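Local coordinates for protein arginyl-tRNA synthetase (Campylobacter jejuni, PDB 3FNR) that catalyses the ATP-dependent attachment of arginine to tRNA(Arg), releasing AMP and diphosphate, as a monomeric class I aminoacyl-tRNA synthetase, at residues Gln153-Ala158 / Ile294-Val299; Ala158-Asp163 / Ala307-Phe312; His348-Lys353 / Asp427-Phe432; Tyr342-Ile347 / Leu434-Ile439. The protein carries 1 engineered substitution. One frame throughout, in Å; residues are numbered along the deposited sequence.

In the fold
All four contacts are largely buried, yet they solve the burial problem differently. Contacts 1 and 2 lie near the middle of the chain, in the class I catalytic domain, and share Ala158 just past helix 136-157. There polar bonds accompany the apolar packing: waters bridge the two helix ends in contact 1, and an arginine binds a backbone carbonyl in contact 2. Contacts 3 and 4 belong to the anticodon-binding domain and use one helix pair, 336-353 with 425-445, at successive levels whose centres are 9 Å apart. They are held by apolar side chains, with contact 3 farthest from the chain's centre and grading into an exposed lysine that holds a sulfate.

Contact 1. Residues Gln153-Ala158 / Ile294-Val299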
# COMPACT_ATOMS: atom_id res chain seq x y z
N GLN A 153 1.87 -7.19 -11.32
CA GLN A 153 1.77 -6.05 -12.25
C GLN A 153 0.61 -5.10 -11.94
O GLN A 153 0.71 -3.91 -12.22
CB GLN A 153 1.84 -6.48 -13.73
CG GLN A 153 0.82 -7.50 -14.19
CD GLN A 153 1.25 -8.27 -15.44
OE1 GLN A 153 0.41 -8.73 -16.20
NE2 GLN A 153 2.56 -8.40 -15.64
N ASN A 154 -0.46 -5.62 -11.33
CA ASN A 154 -1.54 -4.81 -10.75
C ASN A 154 -0.96 -3.83 -9.73
O ASN A 154 -1.30 -2.66 -9.73
CB ASN A 154 -2.58 -5.67 -10.03
CG ASN A 154 -3.57 -6.32 -10.96
OD1 ASN A 154 -4.52 -6.96 -10.49
ND2 ASN A 154 -3.38 -6.17 -12.27
N LEU A 155 -0.06 -4.34 -8.89
CA LEU A 155 0.63 -3.54 -7.89
C LEU A 155 1.66 -2.59 -8.51
O LEU A 155 1.82 -1.47 -8.05
CB LEU A 155 1.32 -4.46 -6.87
CG LEU A 155 0.43 -5.19 -5.87
CD1 LEU A 155 1.23 -6.23 -5.09
CD2 LEU A 155 -0.25 -4.21 -4.93
N GLU A 156 2.36 -3.05 -9.54
CA GLU A 156 3.37 -2.24 -10.20
C GLU A 156 2.73 -1.04 -10.90
O GLU A 156 3.33 0.03 -10.98
CB GLU A 156 4.16 -3.08 -11.20
CG GLU A 156 5.67 -2.91 -11.13
CD GLU A 156 6.18 -1.61 -11.74
OE1 GLU A 156 6.24 -0.58 -11.03
OE2 GLU A 156 6.56 -1.64 -12.94
N GLN A 157 1.52 -1.25 -11.41
CA GLN A 157 0.71 -0.19 -12.01
C GLN A 157 0.45 0.96 -11.03
O GLN A 157 0.42 2.12 -11.42
CB GLN A 157 -0.61 -0.76 -12.50
CG GLN A 157 -1.29 0.07 -13.57
CD GLN A 157 -2.59 -0.54 -14.04
OE1 GLN A 157 -3.00 -1.61 -13.58
NE2 GLN A 157 -3.24 0.12 -14.98
N ALA A 158 0.29 0.62 -9.75
CA ALA A 158 0.11 1.61 -8.69
C ALA A 158 1.42 1.97 -7.99
O ALA A 158 1.41 2.54 -6.89
CB ALA A 158 -0.89 1.12 -7.69
N ILE A 294 -15.28 -5.04 -8.90
CA ILE A 294 -14.53 -3.92 -9.45
C ILE A 294 -13.04 -4.17 -9.21
O ILE A 294 -12.61 -4.47 -8.09
CB ILE A 294 -14.97 -2.55 -8.86
CG1 ILE A 294 -16.46 -2.31 -9.12
CG2 ILE A 294 -14.14 -1.41 -9.45
CD1 ILE A 294 -17.13 -1.38 -8.12
N LEU A 295 -12.26 -4.04 -10.28
CA LEU A 295 -10.84 -4.35 -10.27
C LEU A 295 -10.03 -3.10 -9.98
O LEU A 295 -10.34 -2.03 -10.49
CB LEU A 295 -10.42 -4.90 -11.64
CG LEU A 295 -10.51 -6.38 -12.04
CD1 LEU A 295 -11.90 -6.98 -11.86
CD2 LEU A 295 -10.06 -6.54 -13.50
N MET A 296 -8.98 -3.25 -9.16
CA MET A 296 -8.01 -2.18 -8.90
C MET A 296 -7.46 -1.64 -10.22
O MET A 296 -7.33 -0.43 -10.41
CB MET A 296 -6.88 -2.71 -8.00
CG MET A 296 -5.82 -1.68 -7.60
SD MET A 296 -4.59 -2.37 -6.48
CE MET A 296 -3.12 -1.65 -7.12
N SER A 297 -7.18 -2.57 -11.14
CA SER A 297 -6.71 -2.33 -12.49
C SER A 297 -7.61 -1.40 -13.31
O SER A 297 -7.12 -0.52 -14.01
CB SER A 297 -6.64 -3.67 -13.22
OG SER A 297 -5.49 -3.74 -14.03
N ASP A 298 -8.93 -1.63 -13.22
CA ASP A 298 -9.91 -0.84 -13.95
C ASP A 298 -9.92 0.61 -13.47
O ASP A 298 -10.00 1.54 -14.28
CB ASP A 298 -11.30 -1.45 -13.81
CG ASP A 298 -11.48 -2.73 -14.62
OD1 ASP A 298 -12.46 -3.46 -14.36
OD2 ASP A 298 -10.64 -3.01 -15.52
N VAL A 299 -9.84 0.79 -12.16
CA VAL A 299 -9.81 2.11 -11.54
C VAL A 299 -8.53 2.87 -11.91
O VAL A 299 -8.60 4.05 -12.26
CB VAL A 299 -10.03 2.01 -10.00
CG1 VAL A 299 -9.79 3.34 -9.30
CG2 VAL A 299 -11.44 1.48 -9.70
O HOH W 1 -7.05 -5.39 -10.38
O HOH W 2 -5.83 -6.64 -14.29
O HOH W 3 -2.29 -4.15 -14.31
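Asn154 and Gln157, at the end of helix 136-157, meet Met296 and Ser297 in the class I catalytic domain, where helix 296-303 starts shortly after a sequence that resembles the KMSKS signature. Three waters span the polar half of the contact. One water donates to Asn154 OD1 and accepts from Ser297 N at 2.9 Å, tying the amide to the first turn of the second helix. A second accepts from Asn154 ND2 and lies 2.9 Å from Ser297 OG. A third donates to Gln157 OE1 at 2.7 Å and also reaches Ser297 OG. The Asn154 amide is anchored by a further bond, since OD1 accepts from the backbone N of Leu45 in the HIGH motif, the ATP-binding signature of this class. Met296 bonds to Leu45 through its backbone, so both segments are bonded to Leu45 of that motif. The apolar half belongs to Met296. Its CG lies anti to the backbone N (chi1 -177°), and the chain runs extended to SD before bending, which carries CE to the helix end. There CE lies 3.3 Å from Asn154 O and 3.6 Å from Ala158 CB, with Leu155 CD2 a looser neighbour at 4.4 Å.

Contact 2. Residues Ala158-Asp163 / Ala307-Phe312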
# COMPACT_ATOMS: atom_id res chain seq x y z
N ALA A 158 0.29 0.62 -9.75
CA ALA A 158 0.11 1.61 -8.69
C ALA A 158 1.42 1.97 -7.99
O ALA A 158 1.41 2.54 -6.89
CB ALA A 158 -0.89 1.12 -7.69
N LYS A 159 2.54 1.64 -8.64
CA LYS A 159 3.90 1.93 -8.14
C LYS A 159 4.26 1.17 -6.85
O LYS A 159 5.04 1.65 -6.02
CB LYS A 159 4.15 3.45 -8.00
CG LYS A 159 3.74 4.30 -9.20
CD LYS A 159 4.66 4.11 -10.41
CE LYS A 159 4.11 4.82 -11.65
NZ LYS A 159 2.87 4.19 -12.20
N ILE A 160 3.70 -0.03 -6.71
CA ILE A 160 3.93 -0.86 -5.53
C ILE A 160 4.71 -2.12 -5.88
O ILE A 160 4.31 -2.91 -6.73
CB ILE A 160 2.59 -1.24 -4.84
CG1 ILE A 160 1.83 0.03 -4.42
CG2 ILE A 160 2.84 -2.17 -3.64
CD1 ILE A 160 0.32 -0.16 -4.20
N LYS A 161 5.86 -2.29 -5.22
CA LYS A 161 6.63 -3.53 -5.28
C LYS A 161 6.82 -4.06 -3.86
O LYS A 161 7.22 -3.32 -2.97
CB LYS A 161 7.99 -3.29 -5.93
CG LYS A 161 7.94 -2.98 -7.42
CD LYS A 161 9.35 -2.73 -7.95
CE LYS A 161 9.35 -2.37 -9.43
NZ LYS A 161 9.00 -3.54 -10.29
N ILE A 162 6.53 -5.34 -3.66
CA ILE A 162 6.70 -5.99 -2.36
C ILE A 162 7.96 -6.87 -2.39
O ILE A 162 8.23 -7.54 -3.39
CB ILE A 162 5.41 -6.77 -1.95
CG1 ILE A 162 4.26 -5.78 -1.73
CG2 ILE A 162 5.63 -7.62 -0.70
CD1 ILE A 162 2.93 -6.42 -1.38
N ASP A 163 8.76 -6.82 -1.33
CA ASP A 163 10.11 -7.38 -1.35
C ASP A 163 10.23 -8.90 -1.18
O ASP A 163 11.28 -9.48 -1.47
CB ASP A 163 10.99 -6.64 -0.34
CG ASP A 163 11.34 -5.22 -0.80
OD1 ASP A 163 10.89 -4.82 -1.89
OD2 ASP A 163 12.07 -4.52 -0.07
N ALA A 307 -3.62 9.64 -8.86
CA ALA A 307 -4.92 9.85 -8.27
C ALA A 307 -5.24 8.76 -7.26
O ALA A 307 -5.71 9.06 -6.17
CB ALA A 307 -5.99 9.93 -9.34
N LEU A 308 -4.96 7.50 -7.62
CA LEU A 308 -5.16 6.37 -6.70
C LEU A 308 -4.31 6.53 -5.45
O LEU A 308 -4.81 6.38 -4.33
CB LEU A 308 -4.81 5.03 -7.37
CG LEU A 308 -5.25 3.80 -6.57
CD1 LEU A 308 -6.55 3.24 -7.10
CD2 LEU A 308 -4.19 2.73 -6.58
N ARG A 309 -3.04 6.88 -5.65
CA ARG A 309 -2.11 7.05 -4.56
C ARG A 309 -2.51 8.22 -3.66
O ARG A 309 -2.18 8.23 -2.48
CB ARG A 309 -0.69 7.25 -5.09
CG ARG A 309 -0.05 6.03 -5.80
CD ARG A 309 -0.02 4.78 -4.94
NE ARG A 309 0.81 4.94 -3.74
CZ ARG A 309 2.00 4.37 -3.55
NH1 ARG A 309 2.53 3.60 -4.48
NH2 ARG A 309 2.66 4.59 -2.41
N TYR A 310 -3.22 9.20 -4.21
CA TYR A 310 -3.66 10.35 -3.42
C TYR A 310 -4.93 10.02 -2.64
O TYR A 310 -4.96 10.15 -1.42
CB TYR A 310 -3.89 11.60 -4.28
CG TYR A 310 -4.12 12.83 -3.42
CD1 TYR A 310 -5.39 13.14 -2.90
CD2 TYR A 310 -3.05 13.66 -3.08
CE1 TYR A 310 -5.58 14.26 -2.07
CE2 TYR A 310 -3.23 14.78 -2.27
CZ TYR A 310 -4.49 15.07 -1.76
OH TYR A 310 -4.65 16.17 -0.97
N ILE A 311 -5.97 9.63 -3.38
CA ILE A 311 -7.30 9.40 -2.85
C ILE A 311 -7.25 8.39 -1.71
O ILE A 311 -7.81 8.63 -0.65
CB ILE A 311 -8.25 8.90 -3.96
CG1 ILE A 311 -8.52 10.02 -4.96
CG2 ILE A 311 -9.56 8.40 -3.38
CD1 ILE A 311 -9.05 9.52 -6.31
N PHE A 312 -6.53 7.29 -1.93
CA PHE A 312 -6.53 6.19 -0.97
C PHE A 312 -5.68 6.43 0.28
O PHE A 312 -5.70 5.63 1.22
CB PHE A 312 -6.21 4.86 -1.66
CG PHE A 312 -7.38 4.29 -2.43
CD1 PHE A 312 -8.24 3.38 -1.82
CD2 PHE A 312 -7.65 4.70 -3.72
CE1 PHE A 312 -9.33 2.87 -2.51
CE2 PHE A 312 -8.75 4.20 -4.41
CZ PHE A 312 -9.59 3.28 -3.80
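Ala158 and Arg309 have the closest CA atoms of this contact, 7.2 Å apart, where the chain leaves helix 136-157 and passes helix 305-311. The exit is a Schellman motif: Lys159, with phi at 66°, is its C-prime residue, Ile160 N returns to Leu155 O and Lys159 N to Glu156 O. The turn presents the Ala158 carbonyl to Arg309, whose side chain is bent at chi2 and chi3 rather than extended, and its NH1 meets the loop. NH1 donates to Ala158 O at 2.9 Å, with an N-H...O angle of 160°. The donor stays in the plane of the carbonyl, and the oxygen, almost in the guanidinium plane, meets that group at its edge. Lys159 O also lies near that plane, 3.5 Å from NH1, and accepts a hydrogen bond from Arg61. Ile160 crosses the arginine obliquely, its CG1 3.6 Å from NH1. Beside this polar group, Leu308 CD2 rests against Ala158 CB at 3.8 Å, while the leucine also touches helices 296-303 and 50-65. Arg309 has further partners on helix 50-65: NH1 forms a salt bridge with Asp57, and NH2 a hydrogen bond with Thr58. From helix 305-311, one buried arginine thus reaches both the exit of helix 136-157 and helix 50-65. The carboxylate of Asp57 and the negative end of a helix dipole next to NH1 would both be expected to stabilise the arginine's positive charge away from solvent.

Contact 3. Residues His348-Lys353 / Asp427-Phe432; sequences HQVFAK and DLLKLF. With SO4 (sulfate ion), chain D.
Phe351 and Leu429 form the tight part of this contact, sliding past each other in opposite directions between two helical segments that run nearly antiparallel, the segment axes at 148° and 10.5 Å apart. Leu429 CD2 sits over the centre of the Phe351 ring, 4.0 Å from the centroid, in a CH-pi contact. The far end of the same ring touches the opposing helix: CZ lies 3.7 Å from Leu429 CB and 3.3 Å from Leu429 O. Val350 fills in beside it. Its CG1 occupies the crowded position between the backbone N and the carbonyl carbon (chi1 74°), from which it meets the edge of the Phe432 ring at CD1, 3.7 Å away and in the ring plane. The helices, 336-353 and 425-445, belong to the DALR-type anticodon-binding domain, an all-helical unit here. Helix 398-416 closes the side where Phe432 makes edge-to-face contacts with Phe410 and Tyr414. Packing gives way to charge at the end of helix 336-353. Lys353 is exposed; its extended chain carries NZ to a sulfate, with a hydrogen bond of 3.2 Å to O4 and a weak one to O2. The anion, probably from the crystallisation liquor, is also gripped by Tyr414 OH and the backbone N atoms of Val419 and Val420, and its O2 lies 4.0 Å from Val350 CG2.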
# COMPACT_ATOMS: atom_id res chain seq x y z
N HIS A 348 8.78 25.64 -11.80
CA HIS A 348 9.65 25.23 -12.90
C HIS A 348 9.62 26.24 -14.06
O HIS A 348 10.66 26.56 -14.64
CB HIS A 348 9.27 23.84 -13.40
CG HIS A 348 10.20 23.30 -14.44
ND1 HIS A 348 11.40 22.69 -14.13
CD2 HIS A 348 10.12 23.27 -15.79
CE1 HIS A 348 12.01 22.32 -15.24
NE2 HIS A 348 11.25 22.66 -16.26
N GLN A 349 8.43 26.76 -14.35
CA GLN A 349 8.23 27.73 -15.43
C GLN A 349 8.78 29.12 -15.13
O GLN A 349 9.35 29.76 -16.02
CB GLN A 349 6.76 27.80 -15.82
CG GLN A 349 6.40 26.99 -17.07
CD GLN A 349 6.85 25.53 -17.01
OE1 GLN A 349 7.85 25.15 -17.62
NE2 GLN A 349 6.11 24.72 -16.27
N VAL A 350 8.63 29.59 -13.89
CA VAL A 350 9.17 30.89 -13.50
C VAL A 350 10.71 30.90 -13.56
O VAL A 350 11.32 31.92 -13.90
CB VAL A 350 8.56 31.45 -12.16
CG1 VAL A 350 9.09 30.72 -10.93
CG2 VAL A 350 8.82 32.94 -12.02
N PHE A 351 11.33 29.76 -13.27
CA PHE A 351 12.78 29.61 -13.41
C PHE A 351 13.24 29.66 -14.87
O PHE A 351 14.34 30.15 -15.17
CB PHE A 351 13.26 28.30 -12.77
CG PHE A 351 13.70 28.45 -11.35
CD1 PHE A 351 15.02 28.77 -11.05
CD2 PHE A 351 12.81 28.27 -10.30
CE1 PHE A 351 15.45 28.90 -9.74
CE2 PHE A 351 13.23 28.41 -8.98
CZ PHE A 351 14.55 28.71 -8.70
N ALA A 352 12.41 29.14 -15.76
CA ALA A 352 12.68 29.15 -17.19
C ALA A 352 12.48 30.56 -17.75
O ALA A 352 13.25 31.01 -18.60
CB ALA A 352 11.78 28.16 -17.91
N LYS A 353 11.45 31.24 -17.24
CA LYS A 353 11.15 32.62 -17.60
C LYS A 353 12.29 33.57 -17.20
O LYS A 353 12.66 34.47 -17.97
CB LYS A 353 9.84 33.05 -16.94
CG LYS A 353 9.33 34.43 -17.30
CD LYS A 353 8.02 34.75 -16.56
CE LYS A 353 7.59 36.20 -16.77
NZ LYS A 353 6.15 36.42 -16.46
N ASP A 427 15.91 35.91 -4.22
CA ASP A 427 15.30 35.55 -2.94
C ASP A 427 14.02 34.76 -3.15
O ASP A 427 13.81 33.71 -2.52
CB ASP A 427 14.98 36.81 -2.12
CG ASP A 427 16.10 37.22 -1.18
OD1 ASP A 427 17.16 36.56 -1.16
OD2 ASP A 427 15.91 38.19 -0.42
N LEU A 428 13.17 35.27 -4.03
CA LEU A 428 11.89 34.63 -4.35
C LEU A 428 12.08 33.30 -5.07
O LEU A 428 11.43 32.32 -4.73
CB LEU A 428 11.01 35.57 -5.17
CG LEU A 428 10.60 36.86 -4.44
CD1 LEU A 428 10.00 37.86 -5.43
CD2 LEU A 428 9.62 36.56 -3.33
N LEU A 429 12.98 33.27 -6.05
CA LEU A 429 13.32 32.03 -6.73
C LEU A 429 13.86 30.96 -5.78
O LEU A 429 13.44 29.81 -5.85
CB LEU A 429 14.31 32.28 -7.87
CG LEU A 429 13.74 33.01 -9.09
CD1 LEU A 429 14.85 33.30 -10.10
CD2 LEU A 429 12.60 32.23 -9.75
N LYS A 430 14.77 31.35 -4.87
CA LYS A 430 15.34 30.40 -3.91
C LYS A 430 14.25 29.84 -2.99
O LYS A 430 14.21 28.63 -2.73
CB LYS A 430 16.45 31.05 -3.08
CG LYS A 430 17.27 30.06 -2.25
CD LYS A 430 18.26 30.78 -1.33
CE LYS A 430 18.84 29.85 -0.29
NZ LYS A 430 19.95 30.50 0.45
N LEU A 431 13.37 30.73 -2.54
CA LEU A 431 12.19 30.33 -1.80
C LEU A 431 11.43 29.28 -2.60
O LEU A 431 11.14 28.20 -2.08
CB LEU A 431 11.28 31.53 -1.53
CG LEU A 431 9.93 31.22 -0.88
CD1 LEU A 431 10.11 30.54 0.45
CD2 LEU A 431 9.09 32.47 -0.71
N PHE A 432 11.14 29.59 -3.87
CA PHE A 432 10.36 28.71 -4.74
C PHE A 432 11.04 27.37 -4.93
O PHE A 432 10.36 26.33 -4.95
CB PHE A 432 10.10 29.38 -6.09
CG PHE A 432 9.04 30.47 -6.06
CD1 PHE A 432 8.46 30.90 -7.25
CD2 PHE A 432 8.62 31.05 -4.87
CE1 PHE A 432 7.50 31.89 -7.25
CE2 PHE A 432 7.67 32.06 -4.85
CZ PHE A 432 7.10 32.48 -6.04
S SO4 D . 6.22 36.76 -12.69
O1 SO4 D . 7.66 36.89 -12.68
O2 SO4 D . 5.87 35.42 -13.15
O3 SO4 D . 5.68 37.00 -11.36
O4 SO4 D . 5.66 37.75 -13.60

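Contact 4. Residues Tyr342-Ile347 / Leu434-Ile439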
# COMPACT_ATOMS: atom_id res chain seq x y z
N TYR A 342 0.50 21.58 -10.13
CA TYR A 342 0.48 22.91 -10.72
C TYR A 342 1.42 23.87 -9.99
O TYR A 342 2.11 24.65 -10.64
CB TYR A 342 -0.95 23.48 -10.79
CG TYR A 342 -1.06 24.73 -11.64
CD1 TYR A 342 -0.37 24.85 -12.84
CD2 TYR A 342 -1.87 25.80 -11.23
CE1 TYR A 342 -0.46 25.99 -13.62
CE2 TYR A 342 -1.97 26.96 -12.00
CZ TYR A 342 -1.26 27.04 -13.20
OH TYR A 342 -1.35 28.17 -13.97
N ALA A 343 1.47 23.78 -8.66
CA ALA A 343 2.41 24.55 -7.85
C ALA A 343 3.85 24.27 -8.27
O ALA A 343 4.61 25.20 -8.53
CB ALA A 343 2.21 24.25 -6.38
N HIS A 344 4.18 22.99 -8.37
CA HIS A 344 5.51 22.53 -8.76
C HIS A 344 5.88 22.98 -10.19
O HIS A 344 7.00 23.46 -10.42
CB HIS A 344 5.59 21.00 -8.65
CG HIS A 344 6.97 20.46 -8.82
ND1 HIS A 344 7.46 20.04 -10.04
CD2 HIS A 344 7.99 20.29 -7.94
CE1 HIS A 344 8.71 19.63 -9.90
NE2 HIS A 344 9.05 19.77 -8.63
N ALA A 345 4.94 22.84 -11.12
CA ALA A 345 5.12 23.24 -12.52
C ALA A 345 5.26 24.76 -12.67
O ALA A 345 6.04 25.24 -13.49
CB ALA A 345 3.98 22.73 -13.37
N ARG A 346 4.49 25.51 -11.88
CA ARG A 346 4.54 26.97 -11.88
C ARG A 346 5.92 27.48 -11.48
O ARG A 346 6.42 28.45 -12.05
CB ARG A 346 3.44 27.52 -10.96
CG ARG A 346 2.85 28.82 -11.44
CD ARG A 346 1.33 28.80 -11.53
NE ARG A 346 0.65 29.13 -10.28
CZ ARG A 346 0.35 30.36 -9.88
NH1 ARG A 346 0.68 31.43 -10.60
NH2 ARG A 346 -0.29 30.53 -8.73
N ILE A 347 6.55 26.79 -10.51
CA ILE A 347 7.92 27.10 -10.07
C ILE A 347 8.93 26.80 -11.17
O ILE A 347 9.81 27.61 -11.44
CB ILE A 347 8.30 26.32 -8.78
CG1 ILE A 347 7.46 26.82 -7.61
CG2 ILE A 347 9.79 26.48 -8.44
CD1 ILE A 347 7.26 25.84 -6.49
N LEU A 434 12.84 25.78 -2.91
CA LEU A 434 12.63 25.00 -1.71
C LEU A 434 11.21 24.43 -1.61
O LEU A 434 11.03 23.30 -1.15
CB LEU A 434 12.97 25.84 -0.49
CG LEU A 434 13.16 25.10 0.82
CD1 LEU A 434 14.35 24.15 0.78
CD2 LEU A 434 13.35 26.15 1.86
N VAL A 435 10.21 25.20 -2.04
CA VAL A 435 8.82 24.74 -2.13
C VAL A 435 8.70 23.58 -3.13
O VAL A 435 8.08 22.56 -2.84
CB VAL A 435 7.85 25.89 -2.50
CG1 VAL A 435 6.41 25.40 -2.63
CG2 VAL A 435 7.93 27.02 -1.46
N ALA A 436 9.32 23.74 -4.30
CA ALA A 436 9.36 22.69 -5.30
C ALA A 436 9.98 21.40 -4.74
O ALA A 436 9.51 20.30 -5.05
CB ALA A 436 10.12 23.15 -6.53
N LEU A 437 11.00 21.55 -3.89
CA LEU A 437 11.71 20.42 -3.31
C LEU A 437 10.86 19.65 -2.30
O LEU A 437 10.87 18.42 -2.31
CB LEU A 437 13.03 20.87 -2.69
CG LEU A 437 13.92 19.82 -2.00
CD1 LEU A 437 14.36 18.71 -2.95
CD2 LEU A 437 15.11 20.47 -1.33
N SER A 438 10.12 20.38 -1.46
CA SER A 438 9.18 19.77 -0.52
C SER A 438 8.04 19.04 -1.22
O SER A 438 7.63 17.97 -0.79
CB SER A 438 8.61 20.82 0.43
OG SER A 438 9.65 21.36 1.23
N ILE A 439 7.54 19.62 -2.31
CA ILE A 439 6.46 19.01 -3.08
C ILE A 439 6.96 17.68 -3.66
O ILE A 439 6.33 16.63 -3.45
CB ILE A 439 5.91 19.97 -4.17
CG1 ILE A 439 5.06 21.06 -3.52
CG2 ILE A 439 5.08 19.22 -5.22
CD1 ILE A 439 4.65 22.17 -4.43
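Ala343 is the first residue of helix 336-353 here to touch helix 425-445: its CB meets the tip of Ile439, CD1, at 3.8 Å, while Phe410 and His411 of helix 398-416 pack on the same methyl group. His344 follows at the closest backbone approach, its CA 5.2 Å from that of Ala436. Its CG lies anti to the backbone N (chi1 -171°), and the ring meets Ala436 with CD2. This CD2 edge comes to 3.3 Å from Ala436 O, the oxygen lying in the ring plane, and CD2 is also 3.8 Å from Ala436 CB. Elsewhere on the ring, ND1 donates to the backbone O of Lys451 near the chain's C-terminus; a carbonyl partner there implies a proton on ND1. His344 CB itself rests on Ile439 CG2. Over these segments the axes pass 9.2 Å apart and cross at -143°, an antiparallel pair within the helical anticodon-binding domain of the DALR type, consistent with the small Ala436 at the closest point. One turn on, Ile347 splits its branches between two neighbours. CG2 lies 3.9 Å from Ala436 CB, while CD1 reaches over to Val435 CG1 at 4.0 Å and approaches Ala436 N at 3.7 Å. Phe432, farther back on helix 425-445, and Phe410 of helix 398-416 also touch Ile347.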